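Local atomic coordinates of uncharacterized protein (Bacteroides ovatus, PDB entry 3NQK), a protein that is of unknown function but combines a probable E-set-type beta domain with a BT_3044-like C-terminal domain rich in beta strands. Residues Thr51-Ser54 and Gln55-Ile59; Glu87-Glu90 and Asp91-Glu94. All blocks are in the same frame, centred on the assembly; numbering follows the deposited sequence.

In the fold
Both contacts are tight local bends within the same N-terminal part of the chain, centred 30 Å apart, with nearest atoms about 13 Å from each other and no touch. Contact 1 sits at the periphery, about 36 Å from the chain centre, and leads into strand 57-63; contact 2 lies about 15 Å from that centre and passes from strand 86-87 to strand 93-94. Strand 57-63 relates them, since Y93 of contact 2 packs on V63 near its far end. Their chemistry differs: in contact 1 a buried amide and a buried guanidinium meet by hydrogen bonding, whereas contact 2 pairs an outward-lying charge network with an inward-lying seam of selenomethionine and tyrosine.

Contact 1. Residues Thr51-Ser54 and Gln55-Ile59; sequences TVNS and QDRDI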
ATOM      1  N   THR A  51      20.470  -5.681  19.005  1.00 92.96           N
ATOM      2  CA  THR A  51      21.638  -5.130  18.318  1.00 91.67           C
ATOM      3  C   THR A  51      21.380  -4.938  16.830  1.00 86.75           C
ATOM      4  O   THR A  51      20.420  -5.470  16.270  1.00 85.07           O
ATOM      5  CB  THR A  51      22.859  -6.072  18.448  1.00 93.60           C
ATOM      6  OG1 THR A  51      22.891  -6.645  19.755  1.00100.05           O
ATOM      7  CG2 THR A  51      24.190  -5.310  18.170  1.00 95.36           C
ATOM      8  N   VAL A  52      22.260  -4.178  16.202  1.00 83.94           N
ATOM      9  CA  VAL A  52      22.281  -4.039  14.773  1.00 80.34           C
ATOM     10  C   VAL A  52      22.877  -5.312  14.155  1.00 78.76           C
ATOM     11  O   VAL A  52      23.930  -5.804  14.602  1.00 81.41           O
ATOM     12  CB  VAL A  52      23.159  -2.840  14.351  1.00 80.92           C
ATOM     13  CG1 VAL A  52      23.159  -2.685  12.851  1.00 78.65           C
ATOM     14  CG2 VAL A  52      22.683  -1.545  15.044  1.00 82.17           C
ATOM     15  N   ASN A  53      22.194  -5.859  13.151  1.00 74.58           N
ATOM     16  CA  ASN A  53      22.707  -7.016  12.412  1.00 71.07           C
ATOM     17  C   ASN A  53      24.099  -6.711  11.868  1.00 69.48           C
ATOM     18  O   ASN A  53      24.259  -5.843  11.011  1.00 67.53           O
ATOM     19  CB  ASN A  53      21.765  -7.370  11.259  1.00 68.79           C
ATOM     20  CG  ASN A  53      22.318  -8.465  10.365  1.00 66.18           C
ATOM     21  OD1 ASN A  53      22.957  -9.398  10.834  1.00 59.59           O
ATOM     22  ND2 ASN A  53      22.052  -8.362   9.067  1.00 64.09           N
ATOM     23  N   SER A  54      25.102  -7.429  12.361  1.00 68.47           N
ATOM     24  CA  SER A  54      26.478  -7.167  11.971  1.00 71.13           C
ATOM     25  C   SER A  54      27.057  -8.250  11.054  1.00 70.09           C
ATOM     26  O   SER A  54      28.251  -8.258  10.785  1.00 72.38           O
ATOM     27  CB  SER A  54      27.349  -7.016  13.221  1.00 72.84           C
ATOM     28  OG  SER A  54      27.235  -8.159  14.047  1.00 77.38           O
ATOM     29  N   GLN A  55      26.202  -9.141  10.561  1.00 69.94           N
ATOM     30  CA  GLN A  55      26.647 -10.243   9.687  1.00 70.63           C
ATOM     31  C   GLN A  55      26.009 -10.158   8.307  1.00 67.26           C
ATOM     32  O   GLN A  55      24.812  -9.906   8.192  1.00 64.95           O
ATOM     33  CB  GLN A  55      26.273 -11.616  10.305  1.00 71.76           C
ATOM     34  CG  GLN A  55      26.890 -11.920  11.693  1.00 77.61           C
ATOM     35  CD  GLN A  55      26.639 -13.398  12.160  1.00 84.80           C
ATOM     36  OE1 GLN A  55      26.822 -14.355  11.388  1.00 88.73           O
ATOM     37  NE2 GLN A  55      26.255 -13.564  13.425  1.00 80.89           N
ATOM     38  N   ASP A  56      26.809 -10.342   7.258  1.00 66.41           N
ATOM     39  CA  ASP A  56      26.247 -10.610   5.945  1.00 64.97           C
ATOM     40  C   ASP A  56      25.638 -11.991   6.083  1.00 61.71           C
ATOM     41  O   ASP A  56      26.277 -12.898   6.600  1.00 60.60           O
ATOM     42  CB  ASP A  56      27.316 -10.600   4.839  1.00 66.57           C
ATOM     43  CG  ASP A  56      27.698  -9.168   4.381  1.00 76.58           C
ATOM     44  OD1 ASP A  56      28.468  -8.472   5.102  1.00 81.94           O
ATOM     45  OD2 ASP A  56      27.289  -8.778   3.262  1.00 81.63           O
ATOM     46  N   ARG A  57      24.370 -12.124   5.727  1.00 58.92           N
ATOM     47  CA  ARG A  57      23.669 -13.380   5.913  1.00 57.48           C
ATOM     48  C   ARG A  57      23.074 -13.857   4.618  1.00 57.58           C
ATOM     49  O   ARG A  57      22.363 -13.115   3.935  1.00 55.74           O
ATOM     50  CB  ARG A  57      22.564 -13.234   6.970  1.00 54.57           C
ATOM     51  CG  ARG A  57      23.014 -12.490   8.224  1.00 58.62           C
ATOM     52  CD  ARG A  57      21.870 -12.176   9.165  1.00 47.88           C
ATOM     53  NE  ARG A  57      21.632 -13.258  10.111  1.00 58.75           N
ATOM     54  CZ  ARG A  57      21.867 -13.191  11.426  1.00 62.87           C
ATOM     55  NH1 ARG A  57      22.308 -12.067  11.983  1.00 56.68           N
ATOM     56  NH2 ARG A  57      21.602 -14.243  12.196  1.00 69.78           N
ATOM     57  N   ASP A  58      23.456 -15.068   4.230  1.00 59.28           N
ATOM     58  CA  ASP A  58      22.834 -15.752   3.130  1.00 59.52           C
ATOM     59  C   ASP A  58      21.828 -16.704   3.729  1.00 57.18           C
ATOM     60  O   ASP A  58      22.202 -17.695   4.342  1.00 59.87           O
ATOM     61  CB  ASP A  58      23.881 -16.506   2.292  1.00 60.08           C
ATOM     62  CG  ASP A  58      24.699 -15.573   1.401  1.00 65.74           C
ATOM     63  OD1 ASP A  58      24.088 -14.802   0.609  1.00 66.92           O
ATOM     64  OD2 ASP A  58      25.947 -15.614   1.483  1.00 76.84           O
ATOM     65  N   ILE A  59      20.549 -16.359   3.611  1.00 53.12           N
ATOM     66  CA  ILE A  59      19.477 -17.132   4.227  1.00 50.62           C
ATOM     67  C   ILE A  59      18.929 -18.131   3.249  1.00 50.39           C
ATOM     68  O   ILE A  59      18.708 -17.810   2.091  1.00 53.21           O
ATOM     69  CB  ILE A  59      18.345 -16.198   4.716  1.00 49.99           C
ATOM     70  CG1 ILE A  59      18.875 -15.276   5.826  1.00 53.86           C
ATOM     71  CG2 ILE A  59      17.141 -17.013   5.231  1.00 52.98           C
ATOM     72  CD1 ILE A  59      18.061 -14.017   6.035  1.00 52.94           C
TER
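Between N53 and Q55 the chain makes an Asx turn, the side-chain oxygen of N53 accepting the backbone N-H two residues ahead just before strand 57-63 begins. The side chain of N53 is thereby folded back over the backbone it precedes: with CG anti to the backbone N (chi1 174°), OD1 comes to 3.3 Å from Q55 N. The same OD1 accepts a second hydrogen bond, from R57 NH1 at 3.0 Å, and the two donors arrive from opposite faces of the amide plane, each well out of that plane. Seen from the arginine, by contrast, the oxygen meets the guanidinium at its edge and in its plane. A bend at chi3 (89°) carries that group back toward the turn, leaving the amide and guanidinium planes 50° apart. The other end of the amide is oriented chiefly from elsewhere, because ND2 gives its stronger bond to S105 O and only a weak one to Q55 O. R57 NE is bonded to D134 O. The turn ends the loop between strands 38-48 and 57-63, with R57 packing on V13 of strand 12-15 and V47 of strand 38-48, and the backbone of R57 hydrogen-bonded to I101 of strand 98-101.

Contact 2. Residues Glu87-Glu90 and Asp91-Glu94; sequences EMEE and DKYE. With EDO (1,2-ethanediol), chain C.
Two carboxylates, from E89 and D91, share the single ammonium group of K92, although their own oxygens, E89 OE1 and D91 OD1, stand just 4.5 Å apart. K92 NZ reaches D91 OD1 at 2.7 Å on its syn lone pair, and E89 OE1 at 3.1 Å from above the carboxylate plane, tilted 48° out of it. The lysine chain is bent at chi2 (-68°) and again at chi4, which lays it alongside E89, both pointing the same way, and turns its tip back between the acids. One positive charge would thus be expected to ease the mutual repulsion of two negative ones. Were K92 replaced by alanine, the two carboxylates would probably be left close together without their shared counter-charge, and E89 without the aliphatic chain beside it.

Within the backbone, K92 N is hydrogen-bonded to E89 O at 3.0 Å, closing a type I beta turn over E90 and D91. M88, built as selenomethionine, crosses K92 at about a right angle, its CE 3.5 Å from K92 CB. It also slides past Y93 in the opposite direction, with CG 4.0 Å from ring atom CD2. The backbone oxygen of M88 lies at the edge of that ring, in its plane, while E90 O stands over one face. M88 and Y93 both pack on F114 of strand 107-115, and Y93 also meets V63 and L127. On the outer side, E94 OE1 accepts a hydrogen bond from O1 of a 1,2-ethanediol, probably from the crystallisation liquor. The whole is a beta turn carrying the chain from strand 86-87 of the mixed sheet to edge strand 93-94 of the four-stranded antiparallel one, consistent with the layered beta architecture of an E-set domain.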
ATOM      1  N   GLU A  87      -0.544 -29.418   0.056  1.00 45.34           N
ATOM      2  CA  GLU A  87       0.680 -28.745  -0.322  1.00 46.93           C
ATOM      3  C   GLU A  87       0.553 -28.210  -1.722  1.00 46.99           C
ATOM      4  O   GLU A  87       0.132 -28.907  -2.601  1.00 47.75           O
ATOM      5  CB  GLU A  87       1.861 -29.695  -0.232  1.00 47.49           C
ATOM      6  CG  GLU A  87       3.194 -29.042  -0.578  1.00 48.53           C
ATOM      7  CD  GLU A  87       4.353 -30.018  -0.544  1.00 54.22           C
ATOM      8  OE1 GLU A  87       4.238 -31.062   0.138  1.00 62.11           O
ATOM      9  OE2 GLU A  87       5.386 -29.727  -1.178  1.00 51.74           O
HETATM   10  N   MSE A  88       0.880 -26.941  -1.909  1.00 49.20           N
HETATM   11  CA  MSE A  88       0.789 -26.339  -3.220  1.00 51.44           C
HETATM   12  C   MSE A  88       1.684 -27.056  -4.220  1.00 54.10           C
HETATM   13  O   MSE A  88       2.791 -27.512  -3.884  1.00 53.62           O
HETATM   14  CB  MSE A  88       1.163 -24.885  -3.162  1.00 52.58           C
HETATM   15  CG  MSE A  88       0.856 -24.158  -4.416  1.00 56.06           C
HETATM   16 SE   MSE A  88       0.522 -22.336  -4.056  0.75 54.91          SE
HETATM   17  CE  MSE A  88      -0.063 -21.758  -5.805  1.00 62.44           C
ATOM     18  N   GLU A  89       1.202 -27.141  -5.455  1.00 57.35           N
ATOM     19  CA  GLU A  89       1.885 -27.888  -6.509  1.00 60.05           C
ATOM     20  C   GLU A  89       3.143 -27.154  -6.940  1.00 59.40           C
ATOM     21  O   GLU A  89       3.151 -25.935  -7.013  1.00 59.57           O
ATOM     22  CB  GLU A  89       0.932 -28.088  -7.717  1.00 61.79           C
ATOM     23  CG  GLU A  89      -0.346 -28.924  -7.395  1.00 65.99           C
ATOM     24  CD  GLU A  89      -1.436 -28.836  -8.504  1.00 73.30           C
ATOM     25  OE1 GLU A  89      -1.854 -27.695  -8.867  1.00 64.36           O
ATOM     26  OE2 GLU A  89      -1.911 -29.909  -8.950  1.00 68.10           O
ATOM     27  N   GLU A  90       4.196 -27.901  -7.248  1.00 60.90           N
ATOM     28  CA  GLU A  90       5.486 -27.295  -7.635  1.00 63.78           C
ATOM     29  C   GLU A  90       5.409 -26.481  -8.930  1.00 62.29           C
ATOM     30  O   GLU A  90       6.187 -25.560  -9.129  1.00 62.38           O
ATOM     31  CB  GLU A  90       6.565 -28.369  -7.763  1.00 67.09           C
ATOM     32  CG  GLU A  90       6.873 -29.092  -6.431  1.00 78.43           C
ATOM     33  CD  GLU A  90       8.025 -30.104  -6.541  1.00 90.42           C
ATOM     34  OE1 GLU A  90       8.668 -30.176  -7.619  1.00 95.81           O
ATOM     35  OE2 GLU A  90       8.281 -30.822  -5.543  1.00 90.22           O
ATOM     36  N   ASP A  91       4.463 -26.810  -9.793  1.00 62.94           N
ATOM     37  CA  ASP A  91       4.319 -26.100 -11.058  1.00 64.84           C
ATOM     38  C   ASP A  91       3.600 -24.756 -10.884  1.00 62.70           C
ATOM     39  O   ASP A  91       3.532 -23.967 -11.821  1.00 63.65           O
ATOM     40  CB  ASP A  91       3.580 -26.981 -12.100  1.00 67.01           C
ATOM     41  CG  ASP A  91       2.096 -27.259 -11.723  1.00 72.84           C
ATOM     42  OD1 ASP A  91       1.261 -26.324 -11.804  1.00 66.48           O
ATOM     43  OD2 ASP A  91       1.761 -28.439 -11.449  1.00 85.68           O
ATOM     44  N   LYS A  92       3.109 -24.483  -9.668  1.00 58.66           N
ATOM     45  CA  LYS A  92       2.296 -23.289  -9.417  1.00 56.00           C
ATOM     46  C   LYS A  92       3.056 -22.125  -8.745  1.00 53.04           C
ATOM     47  O   LYS A  92       2.487 -21.037  -8.576  1.00 49.70           O
ATOM     48  CB  LYS A  92       1.069 -23.652  -8.555  1.00 57.20           C
ATOM     49  CG  LYS A  92       0.041 -24.635  -9.229  1.00 63.04           C
ATOM     50  CD  LYS A  92      -0.711 -23.986 -10.432  1.00 63.89           C
ATOM     51  CE  LYS A  92      -1.866 -24.895 -10.964  1.00 63.01           C
ATOM     52  NZ  LYS A  92      -1.385 -26.199 -11.538  1.00 65.59           N
ATOM     53  N   TYR A  93       4.332 -22.340  -8.379  1.00 51.82           N
ATOM     54  CA  TYR A  93       5.120 -21.298  -7.683  1.00 49.00           C
ATOM     55  C   TYR A  93       6.636 -21.430  -7.897  1.00 50.18           C
ATOM     56  O   TYR A  93       7.139 -22.505  -8.144  1.00 51.81           O
ATOM     57  CB  TYR A  93       4.840 -21.353  -6.186  1.00 47.16           C
ATOM     58  CG  TYR A  93       5.454 -22.556  -5.518  1.00 46.12           C
ATOM     59  CD1 TYR A  93       6.795 -22.560  -5.141  1.00 45.17           C
ATOM     60  CD2 TYR A  93       4.721 -23.709  -5.326  1.00 37.75           C
ATOM     61  CE1 TYR A  93       7.368 -23.670  -4.569  1.00 48.57           C
ATOM     62  CE2 TYR A  93       5.286 -24.825  -4.745  1.00 42.74           C
ATOM     63  CZ  TYR A  93       6.602 -24.799  -4.360  1.00 48.93           C
ATOM     64  OH  TYR A  93       7.164 -25.915  -3.807  1.00 54.49           O
ATOM     65  N   GLU A  94       7.347 -20.315  -7.732  1.00 52.24           N
ATOM     66  CA  GLU A  94       8.829 -20.292  -7.751  1.00 54.38           C
ATOM     67  C   GLU A  94       9.305 -19.230  -6.781  1.00 50.13           C
ATOM     68  O   GLU A  94       8.677 -18.208  -6.644  1.00 48.05           O
ATOM     69  CB  GLU A  94       9.373 -19.947  -9.163  1.00 58.43           C
ATOM     70  CG  GLU A  94       9.139 -21.041 -10.265  1.00 74.25           C
ATOM     71  CD  GLU A  94      10.112 -22.251 -10.148  1.00 89.31           C
ATOM     72  OE1 GLU A  94      10.847 -22.347  -9.135  1.00 99.00           O
ATOM     73  OE2 GLU A  94      10.128 -23.095 -11.076  1.00 90.37           O
TER
HETATM   74  C1  EDO C 402      11.591 -23.053  -5.322  1.00 62.44           C
HETATM   75  O1  EDO C 402      11.315 -22.304  -6.522  1.00 54.49           O
HETATM   76  C2  EDO C 402      13.107 -23.180  -5.119  1.00 70.33           C
HETATM   77  O2  EDO C 402      13.451 -22.918  -3.746  1.00 70.74           O